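Local coordinates for protein probable zinc protease (Pseudomonas aeruginosa, PDB 4NNZ) that forms one subunit of a heterodimeric zinc protease of the peptidase M16 family and is probably a metallopeptidase, at residues Leu177-Trp180 / Tyr181-Trp184; Leu336-Leu339 / Lys340-Pro344; Asp401-Lys404 / Ala405-Tyr409. All coordinates share one frame; numbering follows the deposited sequence.

Contact 1: Leu177-Trp180 / Tyr181-Trp184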
loop_
_atom_site.group_PDB
_atom_site.type_symbol
_atom_site.label_atom_id
_atom_site.label_comp_id
_atom_site.label_asym_id
_atom_site.label_seq_id
_atom_site.Cartn_x
_atom_site.Cartn_y
_atom_site.Cartn_z
ATOM N N LEU A 177 15.898 -12.118 -0.858
ATOM C CA LEU A 177 16.945 -11.320 -0.293
ATOM C C LEU A 177 18.123 -11.093 -1.199
ATOM O O LEU A 177 18.650 -10.036 -1.236
ATOM C CB LEU A 177 17.416 -11.944 1.003
ATOM C CG LEU A 177 16.783 -11.572 2.328
ATOM C CD1 LEU A 177 17.842 -11.566 3.375
ATOM C CD2 LEU A 177 16.167 -10.210 2.277
ATOM N N ARG A 178 18.551 -12.107 -1.913
ATOM C CA ARG A 178 19.665 -11.975 -2.817
ATOM C C ARG A 178 19.354 -11.021 -3.906
ATOM O O ARG A 178 20.188 -10.290 -4.354
ATOM C CB ARG A 178 19.964 -13.309 -3.471
ATOM C CG ARG A 178 20.604 -14.326 -2.575
ATOM C CD ARG A 178 21.050 -15.530 -3.353
ATOM N NE ARG A 178 21.746 -16.483 -2.517
ATOM C CZ ARG A 178 21.310 -17.708 -2.289
ATOM N NH1 ARG A 178 20.182 -18.113 -2.828
ATOM N NH2 ARG A 178 21.996 -18.531 -1.528
ATOM N N HIS A 179 18.151 -11.131 -4.405
ATOM C CA HIS A 179 17.713 -10.351 -5.509
ATOM C C HIS A 179 17.626 -8.905 -5.168
ATOM O O HIS A 179 17.921 -8.050 -5.953
ATOM C CB HIS A 179 16.386 -10.866 -5.976
ATOM C CG HIS A 179 15.876 -10.173 -7.182
ATOM N ND1 HIS A 179 16.364 -10.424 -8.438
ATOM C CD2 HIS A 179 14.938 -9.216 -7.323
ATOM C CE1 HIS A 179 15.741 -9.658 -9.306
ATOM N NE2 HIS A 179 14.869 -8.916 -8.654
ATOM N N TRP A 180 17.161 -8.657 -3.969
ATOM C CA TRP A 180 17.078 -7.338 -3.435
ATOM C C TRP A 180 18.454 -6.778 -3.287
ATOM O O TRP A 180 18.672 -5.622 -3.521
ATOM C CB TRP A 180 16.324 -7.372 -2.128
ATOM C CG TRP A 180 15.765 -6.097 -1.675
ATOM C CD1 TRP A 180 16.200 -5.379 -0.658
ATOM C CD2 TRP A 180 14.630 -5.407 -2.188
ATOM N NE1 TRP A 180 15.460 -4.279 -0.496
ATOM C CE2 TRP A 180 14.472 -4.273 -1.421
ATOM C CE3 TRP A 180 13.737 -5.640 -3.219
ATOM C CZ2 TRP A 180 13.483 -3.373 -1.646
ATOM C CZ3 TRP A 180 12.780 -4.757 -3.437
ATOM C CH2 TRP A 180 12.643 -3.634 -2.655
ATOM N N TYR A 181 19.388 -7.607 -2.875
ATOM C CA TYR A 181 20.741 -7.157 -2.747
ATOM C C TYR A 181 21.291 -6.781 -4.095
ATOM O O TYR A 181 21.884 -5.755 -4.250
ATOM C CB TYR A 181 21.607 -8.203 -2.061
ATOM C CG TYR A 181 23.069 -7.943 -2.185
ATOM C CD1 TYR A 181 23.718 -8.203 -3.353
ATOM C CD2 TYR A 181 23.793 -7.424 -1.152
ATOM C CE1 TYR A 181 25.046 -7.945 -3.507
ATOM C CE2 TYR A 181 25.130 -7.178 -1.296
ATOM C CZ TYR A 181 25.740 -7.447 -2.482
ATOM O OH TYR A 181 27.061 -7.218 -2.647
ATOM N N GLU A 182 21.047 -7.612 -5.080
ATOM C CA GLU A 182 21.534 -7.381 -6.407
ATOM C C GLU A 182 20.995 -6.137 -6.997
ATOM O O GLU A 182 21.680 -5.459 -7.708
ATOM C CB GLU A 182 21.076 -8.503 -7.314
ATOM C CG GLU A 182 22.019 -9.662 -7.387
ATOM C CD GLU A 182 21.361 -10.900 -7.929
ATOM O OE1 GLU A 182 20.137 -10.934 -8.036
ATOM O OE2 GLU A 182 22.077 -11.845 -8.257
ATOM N N SER A 183 19.718 -5.915 -6.803
ATOM C CA SER A 183 19.065 -4.787 -7.384
ATOM C C SER A 183 19.491 -3.460 -6.860
ATOM O O SER A 183 19.603 -2.541 -7.597
ATOM C CB SER A 183 17.574 -4.940 -7.259
ATOM O OG SER A 183 17.239 -6.277 -7.417
ATOM N N TRP A 184 19.654 -3.350 -5.564
ATOM C CA TRP A 184 19.751 -2.059 -4.934
ATOM C C TRP A 184 21.040 -1.705 -4.262
ATOM O O TRP A 184 21.309 -0.556 -4.056
ATOM C CB TRP A 184 18.647 -1.907 -3.922
ATOM C CG TRP A 184 17.314 -1.982 -4.455
ATOM C CD1 TRP A 184 16.443 -2.959 -4.260
ATOM C CD2 TRP A 184 16.649 -1.005 -5.233
ATOM N NE1 TRP A 184 15.282 -2.686 -4.875
ATOM C CE2 TRP A 184 15.390 -1.476 -5.481
ATOM C CE3 TRP A 184 17.008 0.221 -5.752
ATOM C CZ2 TRP A 184 14.494 -0.785 -6.207
ATOM C CZ3 TRP A 184 16.119 0.893 -6.472
ATOM C CH2 TRP A 184 14.886 0.399 -6.705
#
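Different first torsions bring the indoles of Trp180 and Trp184, one helical turn apart, together. Trp180 CG lies opposite the backbone nitrogen, and this chi1 of -160° carries the indole somewhat toward the C-terminal end of the helix. Trp184 CG lies opposite the carbonyl carbon, and its chi1 of -61° turns the CD1 edge of the ring back over Trp180. The result is a T-shaped (edge-to-face) pair, with the ring planes 61° apart. Trp184 puts the CD1 and NE1 edge of its pyrrole ring over one face of Trp180. CD1 lies 3.7 Å from Trp180 CD2, and NE1 lies 3.6 Å from Trp180 CZ3.

The solvent side of the same turn is polar. Ser183 OG sits over one face of the His179 ring, offset toward its rim, 3.7 Å from CD2. The hydroxyl also turns back to His179 O, but the modelled separation is too short to be trusted in detail. Glu182 OE1 approaches His179 ND1 to 3.8 Å, and the carboxylate stands steeply to the imidazole. Main-chain bonds of the alpha helix run beneath these groups. Glu182 N to Arg178 O, at 2.9 Å, is one of them.

Tyr181 leaves on the buried side, where its OH bonds to Arg110 O near the end of helix 100-112. Trp180 packs on Leu49 and Leu53 of helix 49-56, which carries the HxxEH sequence that binds zinc in M16 peptidases. Trp184 closes helix 174-184 with its ring edge-to-face against Tyr41, just before strand 190-196 enters the six-stranded sheet.

Contact 2: Leu336-Leu339 / Lys340-Pro344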
loop_
_atom_site.group_PDB
_atom_site.type_symbol
_atom_site.label_atom_id
_atom_site.label_comp_id
_atom_site.label_asym_id
_atom_site.label_seq_id
_atom_site.Cartn_x
_atom_site.Cartn_y
_atom_site.Cartn_z
ATOM N N LEU A 336 -5.140 24.807 16.492
ATOM C CA LEU A 336 -4.882 24.891 15.079
ATOM C C LEU A 336 -5.643 26.007 14.417
ATOM O O LEU A 336 -5.126 26.646 13.565
ATOM C CB LEU A 336 -5.166 23.578 14.394
ATOM C CG LEU A 336 -4.329 22.409 14.878
ATOM C CD1 LEU A 336 -4.888 21.080 14.453
ATOM C CD2 LEU A 336 -2.909 22.536 14.432
ATOM N N ASP A 337 -6.877 26.242 14.816
ATOM C CA ASP A 337 -7.652 27.347 14.288
ATOM C C ASP A 337 -7.046 28.697 14.614
ATOM O O ASP A 337 -7.060 29.595 13.813
ATOM C CB ASP A 337 -9.090 27.282 14.758
ATOM C CG ASP A 337 -9.929 26.413 13.890
ATOM O OD1 ASP A 337 -9.653 26.330 12.696
ATOM O OD2 ASP A 337 -10.865 25.783 14.396
ATOM N N ASP A 338 -6.479 28.807 15.787
ATOM C CA ASP A 338 -5.938 30.054 16.211
ATOM C C ASP A 338 -4.861 30.469 15.259
ATOM O O ASP A 338 -4.737 31.619 14.951
ATOM C CB ASP A 338 -5.383 29.911 17.606
ATOM C CG ASP A 338 -4.710 31.155 18.101
ATOM O OD1 ASP A 338 -3.817 31.675 17.439
ATOM O OD2 ASP A 338 -5.049 31.621 19.194
ATOM N N LEU A 339 -4.065 29.529 14.815
ATOM C CA LEU A 339 -3.036 29.841 13.877
ATOM C C LEU A 339 -3.600 30.324 12.583
ATOM O O LEU A 339 -3.007 31.142 11.945
ATOM C CB LEU A 339 -2.161 28.648 13.628
ATOM C CG LEU A 339 -1.379 28.201 14.832
ATOM C CD1 LEU A 339 -0.841 26.809 14.602
ATOM C CD2 LEU A 339 -0.275 29.174 15.116
ATOM N N LYS A 340 -4.688 29.731 12.139
ATOM C CA LYS A 340 -5.310 30.155 10.915
ATOM C C LYS A 340 -5.866 31.532 11.026
ATOM O O LYS A 340 -5.755 32.300 10.112
ATOM C CB LYS A 340 -6.431 29.212 10.542
ATOM C CG LYS A 340 -5.972 27.846 10.137
ATOM C CD LYS A 340 -7.101 26.866 10.264
ATOM C CE LYS A 340 -6.882 25.683 9.372
ATOM N NZ LYS A 340 -8.104 25.367 8.626
ATOM N N GLN A 341 -6.558 31.793 12.121
ATOM C CA GLN A 341 -7.107 33.102 12.414
ATOM C C GLN A 341 -6.107 34.181 12.722
ATOM O O GLN A 341 -6.271 35.300 12.301
ATOM C CB GLN A 341 -8.084 33.026 13.566
ATOM C CG GLN A 341 -9.523 32.819 13.172
ATOM C CD GLN A 341 -10.342 32.266 14.312
ATOM O OE1 GLN A 341 -9.822 31.582 15.166
ATOM N NE2 GLN A 341 -11.622 32.574 14.336
ATOM N N ASN A 342 -5.117 33.874 13.537
ATOM C CA ASN A 342 -4.190 34.896 13.977
ATOM C C ASN A 342 -2.747 34.582 13.728
ATOM O O ASN A 342 -2.162 33.729 14.387
ATOM C CB ASN A 342 -4.362 35.122 15.458
ATOM C CG ASN A 342 -5.796 35.135 15.857
ATOM O OD1 ASN A 342 -6.623 35.545 15.079
ATOM N ND2 ASN A 342 -6.107 34.654 17.040
ATOM N N PRO A 343 -2.130 35.329 12.842
ATOM C CA PRO A 343 -0.721 35.130 12.585
ATOM C C PRO A 343 0.027 35.370 13.865
ATOM O O PRO A 343 -0.285 36.313 14.552
ATOM C CB PRO A 343 -0.419 36.248 11.618
ATOM C CG PRO A 343 -1.650 36.337 10.814
ATOM C CD PRO A 343 -2.777 36.063 11.752
ATOM N N PRO A 344 0.958 34.508 14.212
ATOM C CA PRO A 344 1.755 34.670 15.415
ATOM C C PRO A 344 2.744 35.808 15.306
ATOM O O PRO A 344 3.222 36.081 14.232
ATOM C CB PRO A 344 2.514 33.365 15.476
ATOM C CG PRO A 344 2.686 32.993 14.068
ATOM C CD PRO A 344 1.452 33.421 13.367
#
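Lys340 lies with its aliphatic chain across Asp337, three residues back on helix 325-341. Its CD is 3.6 Å from Asp337 OD1, and its CG is 3.7 Å from Leu336 O. A chi1 of -69° sends the chain back along the helix toward these oxygens. The ammonium does not close on the carboxylate: Lys340 NZ stays 4.5 Å from Asp337 OD1. Lys340 NZ makes a weak hydrogen bond to Phe410 O.

This is the C-terminal end of the helix. Gln341 N bonds to Asp337 O at 2.8 Å and is nearly straight at 173°. Asn342 N reaches Asp338 O at 2.7 Å, although Asn342 itself has left helical geometry. Pro343 and Pro344 then follow, packed on Gln403 and Ile402 of helix 399-409. Leu339 packs on Ala406 of the same helix.

Asp338 points its carboxylate off the other flank, where OD2 forms a salt bridge with Arg286. Its charge is probably balanced mainly by this arginine of helix 282-288. The chemistry implies that the main chain holds this last turn together. Asp337 and Lys340 probably add only a weak attraction, because their charged atoms stay beyond salt-bridge distance.

Contact 3: Asp401-Lys404 / Ala405-Tyr409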
loop_
_atom_site.group_PDB
_atom_site.type_symbol
_atom_site.label_atom_id
_atom_site.label_comp_id
_atom_site.label_asym_id
_atom_site.label_seq_id
_atom_site.Cartn_x
_atom_site.Cartn_y
_atom_site.Cartn_z
ATOM N N ASP A 401 3.602 33.479 6.305
ATOM C CA ASP A 401 3.851 32.171 5.753
ATOM C C ASP A 401 3.245 31.134 6.647
ATOM O O ASP A 401 2.704 30.144 6.202
ATOM C CB ASP A 401 5.337 31.919 5.724
ATOM C CG ASP A 401 5.994 32.559 4.584
ATOM O OD1 ASP A 401 5.338 32.756 3.572
ATOM O OD2 ASP A 401 7.173 32.871 4.686
ATOM N N ILE A 402 3.407 31.352 7.929
ATOM C CA ILE A 402 2.926 30.425 8.894
ATOM C C ILE A 402 1.437 30.348 8.820
ATOM O O ILE A 402 0.889 29.281 8.787
ATOM C CB ILE A 402 3.385 30.852 10.291
ATOM C CG1 ILE A 402 4.847 30.531 10.448
ATOM C CG2 ILE A 402 2.622 30.170 11.404
ATOM C CD1 ILE A 402 5.372 30.848 11.806
ATOM N N GLN A 403 0.772 31.488 8.812
ATOM C CA GLN A 403 -0.674 31.476 8.805
ATOM C C GLN A 403 -1.149 30.811 7.542
ATOM O O GLN A 403 -2.053 30.040 7.559
ATOM C CB GLN A 403 -1.245 32.890 8.985
ATOM C CG GLN A 403 -2.517 33.213 8.213
ATOM C CD GLN A 403 -3.083 34.563 8.506
ATOM O OE1 GLN A 403 -2.702 35.555 7.913
ATOM N NE2 GLN A 403 -4.019 34.602 9.417
ATOM N N LYS A 404 -0.510 31.116 6.443
ATOM C CA LYS A 404 -0.880 30.518 5.192
ATOM C C LYS A 404 -0.730 29.026 5.159
ATOM O O LYS A 404 -1.575 28.361 4.654
ATOM C CB LYS A 404 -0.044 31.130 4.098
ATOM C CG LYS A 404 -0.608 31.000 2.712
ATOM C CD LYS A 404 0.470 31.246 1.677
ATOM C CE LYS A 404 0.894 29.955 1.016
ATOM N NZ LYS A 404 1.553 29.025 1.965
ATOM N N ALA A 405 0.350 28.494 5.681
ATOM C CA ALA A 405 0.522 27.058 5.712
ATOM C C ALA A 405 -0.520 26.380 6.561
ATOM O O ALA A 405 -0.995 25.334 6.209
ATOM C CB ALA A 405 1.908 26.686 6.181
ATOM N N ALA A 406 -0.857 26.981 7.687
ATOM C CA ALA A 406 -1.861 26.433 8.579
ATOM C C ALA A 406 -3.221 26.372 7.965
ATOM O O ALA A 406 -3.955 25.469 8.211
ATOM C CB ALA A 406 -1.919 27.215 9.858
ATOM N N ARG A 407 -3.571 27.386 7.210
ATOM C CA ARG A 407 -4.837 27.391 6.543
ATOM C C ARG A 407 -4.921 26.330 5.505
ATOM O O ARG A 407 -5.962 25.783 5.263
ATOM C CB ARG A 407 -5.081 28.710 5.870
ATOM C CG ARG A 407 -5.458 29.835 6.788
ATOM C CD ARG A 407 -5.242 31.132 6.061
ATOM N NE ARG A 407 -6.276 31.300 5.069
ATOM C CZ ARG A 407 -7.548 31.467 5.383
ATOM N NH1 ARG A 407 -7.899 31.503 6.665
ATOM N NH2 ARG A 407 -8.463 31.604 4.431
ATOM N N THR A 408 -3.831 26.157 4.799
ATOM C CA THR A 408 -3.744 25.190 3.760
ATOM C C THR A 408 -3.799 23.772 4.242
ATOM O O THR A 408 -4.501 22.978 3.699
ATOM C CB THR A 408 -2.477 25.440 2.952
ATOM O OG1 THR A 408 -2.477 26.793 2.529
ATOM C CG2 THR A 408 -2.413 24.595 1.750
ATOM N N TYR A 409 -3.032 23.449 5.259
ATOM C CA TYR A 409 -2.837 22.065 5.609
ATOM C C TYR A 409 -3.626 21.466 6.743
ATOM O O TYR A 409 -3.854 20.294 6.749
ATOM C CB TYR A 409 -1.368 21.773 5.739
ATOM C CG TYR A 409 -0.659 21.972 4.450
ATOM C CD1 TYR A 409 -0.818 21.092 3.422
ATOM C CD2 TYR A 409 0.146 23.052 4.251
ATOM C CE1 TYR A 409 -0.182 21.277 2.229
ATOM C CE2 TYR A 409 0.784 23.244 3.068
ATOM C CZ TYR A 409 0.617 22.354 2.065
ATOM O OH TYR A 409 1.244 22.552 0.887
#
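Gln403 and Arg407 lie side by side and point the same way on helix 399-409, one turn apart. This alpha helix leads into strand 415-422 of the five-stranded mixed sheet. The two side chains touch through their aliphatic parts, with Gln403 CG 4.0 Å from Arg407 CD. Their flat ends are turned steeply against each other, the amide and guanidinium planes being 76° apart. Gln403 NE2 leaves the helix and hydrogen-bonds to Lys340 O, at the end of helix 325-341.

Lys404 takes a different course. Its CG is placed opposite the backbone nitrogen (chi1 -159°), and the chain then bends twice. This curls its amine back to 3.9 Å from Ala405 N. The ammonium thus stays near its own helix, on an exposed flank.

The buried flank is made of small and branched side chains. Ala405 faces Ala267, and Ile402 packs on Ile271 and Leu274, all of helix 262-276. Ala406 touches Lys340 of helix 325-341. Small side chains here are consistent with close helix packing. Asp401, near the start of the helix, forms a salt bridge with Arg263.

Thr408 grips the carbonyl one turn back with two atoms. Its OG1 bonds to Lys404 O at 2.8 Å, and its N bonds to the same oxygen at 3.2 Å. The two donors come from opposite faces of the carbonyl plane. The OG1 bond probably holds the rotation about chi1. The CG2 methyl of Thr408 lies 3.7 Å above the Tyr409 ring plane, over its centre.

Overall arrangement
Each contact is local and partly buried, with polar side chains on the outer flank. Contacts 1 and 3 each lie within a helix, and contact 2 spans a helix end. Contacts 2 and 3 belong together. Their centres are 9 Å apart, and helices 325-341 and 399-409 touch directly there. Contact 1 lies on the opposite side of the chain's centre, about 27 Å from contact 3 and 35 Å from contact 2 between nearest atoms. It belongs with the six-stranded sheet, whereas contact 3 leads into the five-stranded one. Aromatic stacking marks contact 1. Contact 2 has charged groups at a helix end. Contact 3 combines small buried residues with a carbonyl oxygen that accepts two hydrogen bonds.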